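Local coordinates for protein antigen, P35 (Borreliella spielmanii A14S, PDB 6HPN) that is of unknown molecular function but belongs to the PFam54 family of Borrelia outer surface proteins, thought to be key players in Lyme disease pathogenesis, at residues 18-21 and 22-26; 138-141 and 142-145; 152-155 and 156-159. All coordinates share one frame; numbering follows the deposited sequence.

Contact 1 (18-21 and 22-26)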
loop_
_atom_site.group_PDB
_atom_site.type_symbol
_atom_site.label_atom_id
_atom_site.label_comp_id
_atom_site.label_asym_id
_atom_site.label_seq_id
_atom_site.Cartn_x
_atom_site.Cartn_y
_atom_site.Cartn_z
ATOM N N ALA A 18 7.577 12.177 -26.753
ATOM C CA ALA A 18 8.597 11.592 -25.852
ATOM C C ALA A 18 8.835 12.567 -24.699
ATOM O O ALA A 18 8.825 12.135 -23.543
ATOM C CB ALA A 18 9.879 11.288 -26.583
ATOM N N LYS A 19 8.974 13.853 -24.994
ATOM C CA LYS A 19 9.151 14.902 -23.958
ATOM C C LYS A 19 8.037 14.884 -22.890
ATOM O O LYS A 19 8.394 14.841 -21.699
ATOM C CB LYS A 19 9.224 16.273 -24.621
ATOM C CG LYS A 19 10.626 16.778 -24.953
ATOM C CD LYS A 19 10.680 18.301 -25.045
ATOM C CE LYS A 19 10.081 18.959 -23.812
ATOM N NZ LYS A 19 9.794 20.394 -24.032
ATOM N N GLU A 20 6.754 15.008 -23.253
ATOM C CA GLU A 20 5.648 15.125 -22.260
ATOM C C GLU A 20 5.667 13.848 -21.405
ATOM O O GLU A 20 5.561 13.861 -20.156
ATOM C CB GLU A 20 4.294 15.295 -22.961
ATOM C CG GLU A 20 3.093 15.131 -22.040
ATOM C CD GLU A 20 1.764 15.508 -22.663
ATOM O OE1 GLU A 20 1.725 16.538 -23.336
ATOM O OE2 GLU A 20 0.773 14.767 -22.494
ATOM N N LEU A 21 5.843 12.751 -22.097
ATOM C CA LEU A 21 5.812 11.384 -21.535
ATOM C C LEU A 21 6.917 11.240 -20.480
ATOM O O LEU A 21 6.623 10.780 -19.361
ATOM C CB LEU A 21 5.981 10.519 -22.776
ATOM C CG LEU A 21 5.534 9.062 -22.788
ATOM C CD1 LEU A 21 4.245 8.791 -22.038
ATOM C CD2 LEU A 21 5.351 8.630 -24.238
ATOM N N ILE A 22 8.113 11.743 -20.775
ATOM C CA ILE A 22 9.262 11.771 -19.825
ATOM C C ILE A 22 8.936 12.668 -18.617
ATOM O O ILE A 22 9.184 12.237 -17.480
ATOM C CB ILE A 22 10.536 12.234 -20.548
ATOM C CG1 ILE A 22 11.008 11.165 -21.538
ATOM C CG2 ILE A 22 11.623 12.605 -19.536
ATOM C CD1 ILE A 22 12.056 11.656 -22.537
ATOM N N GLN A 23 8.396 13.865 -18.857
ATOM C CA GLN A 23 8.051 14.835 -17.787
ATOM C C GLN A 23 6.982 14.214 -16.861
ATOM O O GLN A 23 7.144 14.277 -15.638
ATOM C CB GLN A 23 7.651 16.174 -18.433
ATOM C CG GLN A 23 7.464 17.320 -17.439
ATOM C CD GLN A 23 8.636 17.488 -16.502
ATOM O OE1 GLN A 23 9.765 17.707 -16.921
ATOM N NE2 GLN A 23 8.385 17.351 -15.214
ATOM N N LYS A 24 5.958 13.571 -17.416
ATOM C CA LYS A 24 4.821 12.999 -16.654
ATOM C C LYS A 24 5.297 11.787 -15.878
ATOM O O LYS A 24 4.862 11.638 -14.766
ATOM C CB LYS A 24 3.654 12.658 -17.586
ATOM C CG LYS A 24 3.019 13.869 -18.267
ATOM C CD LYS A 24 1.491 13.957 -18.161
ATOM C CE LYS A 24 0.945 15.328 -18.504
ATOM N NZ LYS A 24 1.253 16.314 -17.444
ATOM N N ILE A 25 6.169 10.963 -16.436
ATOM C CA ILE A 25 6.756 9.836 -15.661
ATOM C C ILE A 25 7.490 10.408 -14.443
ATOM O O ILE A 25 7.293 9.866 -13.334
ATOM C CB ILE A 25 7.701 8.959 -16.501
ATOM C CG1 ILE A 25 6.974 8.151 -17.569
ATOM C CG2 ILE A 25 8.491 8.038 -15.588
ATOM C CD1 ILE A 25 7.882 7.686 -18.667
ATOM N N LEU A 26 8.340 11.424 -14.646
ATOM C CA LEU A 26 9.128 12.034 -13.547
ATOM C C LEU A 26 8.170 12.662 -12.543
ATOM O O LEU A 26 8.390 12.452 -11.328
ATOM C CB LEU A 26 10.113 13.054 -14.103
ATOM C CG LEU A 26 11.248 12.445 -14.927
ATOM C CD1 LEU A 26 12.052 13.507 -15.639
ATOM C CD2 LEU A 26 12.152 11.600 -14.066
#
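Ala18, Lys19, Glu20 and Leu21 each give their carbonyl oxygen to the backbone N four residues on, in Ile22, Gln23, Lys24 and Ile25, an unbroken α-helical ladder near the start of helix 16-40. The four bonds are even: the shortest puts Lys24 N 2.8 Å from Glu20 O. Ile25 N, at the far end, lies 3.0 Å from Leu21 O. Glu20 and Lys24 meet on one exposed face, their side chains side by side and pointing the same way, with the two CG atoms 4.0 Å apart. Glu20 is extended beyond CG, whereas Lys24 bends at chi2 (-130°), bringing its CE to 4.0 Å from Glu20 OE2. The charged atoms themselves stay apart, since Glu20 OE2 and Lys24 NZ are separated by 5.3 Å. Gln23 turns its end away from this pair, and its NE2 bonds Asp27 OD1 one turn further on. Ile22 and Ile25 repeat a common arrangement: CG1 stands beside the backbone N (chi1 -70° in Ile22), which lays the CG1-CD1 branch alongside the carbonyl oxygen one turn back. CD1 of Ile22 is 3.4 Å from Ala18 O, and CD1 of Ile25 lies equally near Leu21 O. The chemistry is thus divided by helical face: Leu21 and Ile25 pack against helix 146-179, while Ile22 packs against the loop at His142, and the Glu20-Lys24 pair, aligned but not in charge contact, probably contributes a modest electrostatic attraction at the surface.

Contact 2 (138-141 and 142-145)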
loop_
_atom_site.group_PDB
_atom_site.type_symbol
_atom_site.label_atom_id
_atom_site.label_comp_id
_atom_site.label_asym_id
_atom_site.label_seq_id
_atom_site.Cartn_x
_atom_site.Cartn_y
_atom_site.Cartn_z
ATOM N N LYS A 138 17.023 8.998 -13.835
ATOM C CA LYS A 138 16.215 10.147 -14.324
ATOM C C LYS A 138 16.848 10.779 -15.574
ATOM O O LYS A 138 16.130 10.968 -16.563
ATOM C CB LYS A 138 16.049 11.134 -13.165
ATOM C CG LYS A 138 16.013 12.605 -13.535
ATOM C CD LYS A 138 16.122 13.490 -12.328
ATOM C CE LYS A 138 17.435 13.305 -11.596
ATOM N NZ LYS A 138 17.288 13.657 -10.166
ATOM N N ASP A 139 18.143 11.072 -15.550
ATOM C CA ASP A 139 18.828 11.814 -16.640
ATOM C C ASP A 139 18.871 11.006 -17.943
ATOM O O ASP A 139 19.176 11.607 -18.974
ATOM C CB ASP A 139 20.242 12.201 -16.219
ATOM C CG ASP A 139 20.276 13.255 -15.137
ATOM O OD1 ASP A 139 19.240 13.917 -14.909
ATOM O OD2 ASP A 139 21.347 13.411 -14.538
ATOM N N LYS A 140 18.569 9.711 -17.933
ATOM C CA LYS A 140 18.773 8.866 -19.137
ATOM C C LYS A 140 17.447 8.320 -19.684
ATOM O O LYS A 140 17.502 7.477 -20.582
ATOM C CB LYS A 140 19.760 7.734 -18.826
ATOM C CG LYS A 140 21.236 8.126 -18.834
ATOM C CD LYS A 140 22.022 7.559 -17.642
ATOM C CE LYS A 140 23.492 7.317 -17.929
ATOM N NZ LYS A 140 23.714 6.091 -18.741
ATOM N N LEU A 141 16.289 8.792 -19.240
ATOM C CA LEU A 141 14.993 8.236 -19.733
ATOM C C LEU A 141 14.817 8.531 -21.232
ATOM O O LEU A 141 14.094 7.745 -21.928
ATOM C CB LEU A 141 13.832 8.816 -18.921
ATOM C CG LEU A 141 13.669 8.302 -17.491
ATOM C CD1 LEU A 141 12.548 9.049 -16.805
ATOM C CD2 LEU A 141 13.385 6.796 -17.458
ATOM N N HIS A 142 15.450 9.606 -21.727
ATOM C CA HIS A 142 15.386 10.014 -23.152
ATOM C C HIS A 142 16.000 8.922 -24.040
ATOM O O HIS A 142 15.580 8.809 -25.200
ATOM C CB HIS A 142 15.968 11.415 -23.364
ATOM C CG HIS A 142 17.386 11.590 -22.950
ATOM N ND1 HIS A 142 18.430 11.529 -23.862
ATOM C CD2 HIS A 142 17.932 11.848 -21.740
ATOM C CE1 HIS A 142 19.570 11.741 -23.226
ATOM N NE2 HIS A 142 19.288 11.938 -21.918
ATOM N N HIS A 143 16.886 8.073 -23.526
ATOM C CA HIS A 143 17.496 6.993 -24.351
ATOM C C HIS A 143 16.449 5.896 -24.656
ATOM O O HIS A 143 16.699 5.076 -25.572
ATOM C CB HIS A 143 18.829 6.527 -23.726
ATOM C CG HIS A 143 19.915 7.555 -23.831
ATOM N ND1 HIS A 143 20.740 7.894 -22.766
ATOM C CD2 HIS A 143 20.302 8.345 -24.861
ATOM C CE1 HIS A 143 21.603 8.821 -23.139
ATOM N NE2 HIS A 143 21.341 9.131 -24.418
ATOM N N LEU A 144 15.283 5.898 -23.991
ATOM C CA LEU A 144 14.275 4.807 -24.123
ATOM C C LEU A 144 13.311 5.061 -25.279
ATOM O O LEU A 144 12.926 6.210 -25.499
ATOM C CB LEU A 144 13.459 4.691 -22.834
ATOM C CG LEU A 144 14.230 4.240 -21.597
ATOM C CD1 LEU A 144 13.342 4.317 -20.360
ATOM C CD2 LEU A 144 14.787 2.841 -21.785
ATOM N N ASN A 145 12.854 3.967 -25.890
ATOM C CA ASN A 145 11.813 3.944 -26.943
ATOM C C ASN A 145 10.427 4.191 -26.319
ATOM O O ASN A 145 10.236 3.996 -25.076
ATOM C CB ASN A 145 11.893 2.652 -27.756
ATOM C CG ASN A 145 11.396 1.428 -27.014
ATOM O OD1 ASN A 145 10.541 1.508 -26.124
ATOM N ND2 ASN A 145 11.921 0.276 -27.391
#
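Leu144 lays its side chain across that of Leu141, with CD1 of Leu144 3.8 Å from CD2 of Leu141. The overlap forms at the end of a short 3-10 turn, in the connection between helices 106-135 and 146-179, and the backbone supplies the evidence for that class. His143 N bonds Lys140 O at 3.1 Å and Leu144 N bonds Leu141 O at 3.0 Å, both spanning three residues. In each, the donor stands above the carbonyl plane, 53° out of it. CB of Leu144 is directed back over the turn, and the pair closes its inner side: Leu141 also meets Leu26 of helix 16-40, and Leu144 meets Leu149 and Leu152 of helix 146-179. The outer side is polar. His142 carries CG between its own backbone N and carbonyl carbon (chi1 59°), a torsion that folds the imidazole back over the preceding residues until Asp139 O lies at the ring edge, near its plane, 3.0 Å from both CD2 and NE2 of His142. His143 takes another course and slants across the start of the Lys140 chain, its ND1 lying 4.0 Å from Lys140 CG. Asn145 then opens the next helix as its N-cap, OD1 accepting from Asn148 N. Between the two imidazoles, CE1 of His142 sits 3.3 Å above the plane of the His143 ring, nearer the ring's perimeter than its middle.

Contact 3 (152-155 and 156-159)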
loop_
_atom_site.group_PDB
_atom_site.type_symbol
_atom_site.label_atom_id
_atom_site.label_comp_id
_atom_site.label_asym_id
_atom_site.label_seq_id
_atom_site.Cartn_x
_atom_site.Cartn_y
_atom_site.Cartn_z
ATOM N N LEU A 152 6.027 2.432 -18.539
ATOM C CA LEU A 152 6.349 3.184 -17.303
ATOM C C LEU A 152 5.175 4.111 -16.913
ATOM O O LEU A 152 4.737 4.095 -15.734
ATOM C CB LEU A 152 7.637 3.977 -17.559
ATOM C CG LEU A 152 8.915 3.141 -17.720
ATOM C CD1 LEU A 152 10.149 4.036 -17.821
ATOM C CD2 LEU A 152 9.077 2.127 -16.580
ATOM N N TYR A 153 4.693 4.911 -17.860
ATOM C CA TYR A 153 3.651 5.935 -17.625
ATOM C C TYR A 153 2.376 5.230 -17.149
ATOM O O TYR A 153 1.936 5.500 -16.051
ATOM C CB TYR A 153 3.443 6.760 -18.895
ATOM C CG TYR A 153 2.271 7.698 -18.815
ATOM C CD1 TYR A 153 2.389 8.970 -18.267
ATOM C CD2 TYR A 153 1.031 7.297 -19.280
ATOM C CE1 TYR A 153 1.292 9.816 -18.171
ATOM C CE2 TYR A 153 -0.065 8.135 -19.223
ATOM C CZ TYR A 153 0.069 9.381 -18.647
ATOM O OH TYR A 153 -1.034 10.154 -18.583
ATOM N N TYR A 154 1.865 4.284 -17.938
ATOM C CA TYR A 154 0.590 3.564 -17.679
ATOM C C TYR A 154 0.728 2.645 -16.464
ATOM O O TYR A 154 -0.305 2.369 -15.841
ATOM C CB TYR A 154 0.089 2.855 -18.946
ATOM C CG TYR A 154 -0.453 3.824 -19.964
ATOM C CD1 TYR A 154 -1.544 4.630 -19.669
ATOM C CD2 TYR A 154 0.175 3.999 -21.182
ATOM C CE1 TYR A 154 -2.018 5.577 -20.565
ATOM C CE2 TYR A 154 -0.296 4.928 -22.098
ATOM C CZ TYR A 154 -1.397 5.724 -21.796
ATOM O OH TYR A 154 -1.845 6.642 -22.720
ATOM N N ASP A 155 1.941 2.251 -16.070
ATOM C CA ASP A 155 2.127 1.362 -14.883
ATOM C C ASP A 155 1.609 2.087 -13.632
ATOM O O ASP A 155 0.917 1.470 -12.790
ATOM C CB ASP A 155 3.569 0.876 -14.764
ATOM C CG ASP A 155 3.915 -0.361 -15.599
ATOM O OD1 ASP A 155 2.972 -0.955 -16.214
ATOM O OD2 ASP A 155 5.137 -0.751 -15.589
ATOM N N PHE A 156 1.853 3.382 -13.562
ATOM C CA PHE A 156 1.324 4.252 -12.488
ATOM C C PHE A 156 -0.211 4.191 -12.449
ATOM O O PHE A 156 -0.755 4.192 -11.325
ATOM C CB PHE A 156 1.854 5.665 -12.692
ATOM C CG PHE A 156 3.310 5.818 -12.359
ATOM C CD1 PHE A 156 3.765 5.632 -11.062
ATOM C CD2 PHE A 156 4.228 6.180 -13.324
ATOM C CE1 PHE A 156 5.103 5.793 -10.743
ATOM C CE2 PHE A 156 5.567 6.348 -12.990
ATOM C CZ PHE A 156 6.000 6.157 -11.706
ATOM N N ASP A 157 -0.875 4.116 -13.610
ATOM C CA ASP A 157 -2.359 4.088 -13.717
ATOM C C ASP A 157 -2.834 2.739 -13.204
ATOM O O ASP A 157 -3.792 2.710 -12.442
ATOM C CB ASP A 157 -2.851 4.353 -15.140
ATOM C CG ASP A 157 -2.744 5.815 -15.557
ATOM O OD1 ASP A 157 -2.715 6.666 -14.679
ATOM O OD2 ASP A 157 -2.730 6.085 -16.767
ATOM N N LYS A 158 -2.103 1.676 -13.512
ATOM C CA LYS A 158 -2.425 0.300 -13.045
ATOM C C LYS A 158 -2.303 0.190 -11.518
ATOM O O LYS A 158 -3.240 -0.370 -10.894
ATOM C CB LYS A 158 -1.550 -0.720 -13.769
ATOM C CG LYS A 158 -2.107 -1.118 -15.124
ATOM C CD LYS A 158 -1.115 -1.816 -16.019
ATOM C CE LYS A 158 -1.448 -1.615 -17.481
ATOM N NZ LYS A 158 -0.948 -2.736 -18.293
ATOM N N LEU A 159 -1.232 0.708 -10.915
ATOM C CA LEU A 159 -1.103 0.692 -9.436
ATOM C C LEU A 159 -2.193 1.571 -8.817
ATOM O O LEU A 159 -2.685 1.224 -7.737
ATOM C CB LEU A 159 0.283 1.189 -9.037
ATOM C CG LEU A 159 1.423 0.252 -9.403
ATOM C CD1 LEU A 159 2.766 0.872 -9.078
ATOM C CD2 LEU A 159 1.278 -1.085 -8.698
#
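Leu152, four residues ahead of Phe156, meets its ring through the backbone: Leu152 O is 3.2 Å from Phe156 CD2. The motif is α-helix, part of the long helix 146-179, but it is locally irregular at Tyr153. Tyr153 O lies 4.0 Å from Asp157 N, too far for the regular four-residue bond, and instead receives Phe156 N in a weak bond of 3.3 Å. Tyr153 itself has CG anti to the backbone N (chi1 172°), which carries its ring to the side facing helix 16-40, where Arg28 makes a cation-pi contact with it and a salt bridge to Asp157 OD1. Tyr154 points its ring the same way as the Asp157 side chain, alongside it, with CD1 of Tyr154 3.5 Å from Asp157 OD2 and the ring and carboxylate planes 55° apart. The backbone of Tyr154 is shared as well: its O accepts a weak bond from Asp157 N and a straighter one from Lys158 N at 3.0 Å, the latter in the carbonyl plane. Regular four-residue spacing continues at Asp155, whose O accepts Leu159 N with an N-H...O angle of 165°. The side chain of Asp155, a buried residue, touches Leu213 and Thr217 of helix 200-221. The Lys158 chain passes it at a slant, CD 4.2 Å from Asp155 OD1. Asp155 OD1 and Lys158 NZ stand 4.8 Å apart, close enough for a probable weak attraction but not a salt bridge. Phe156 lies between helices 16-40 and 106-135, and Leu159 between helices 106-135 and 200-221. Within the first segment the tyrosine rings meet edge over face: CD2 of Tyr153 sits 3.6 Å above the centre of the Tyr154 ring.

In the fold
The three contacts cluster toward one end of a largely helical chain without strands. Contacts 1 and 2 lie at the surface, their centres about 25 and 28 Å from the centre of the chain, whereas contact 3 is partly buried, its centre about 15 Å from that point. Contacts 1 and 3 each lie within a single helix, 16-40 and 146-179, and contact 2 in the connection between helices 106-135 and 146-179. Helix 16-40 joins them: Leu26 packs on Leu141 of contact 2, and Lys24 CB on Tyr153 CE1 of contact 3 at 3.7 Å. Leu152 touches both leucines of the 138-145 turn. Chemistry follows position: aliphatic branches and loosely paired charges in contact 1, histidines outside a leucine pair in contact 2, aromatic rings and carboxylates among helices in contact 3.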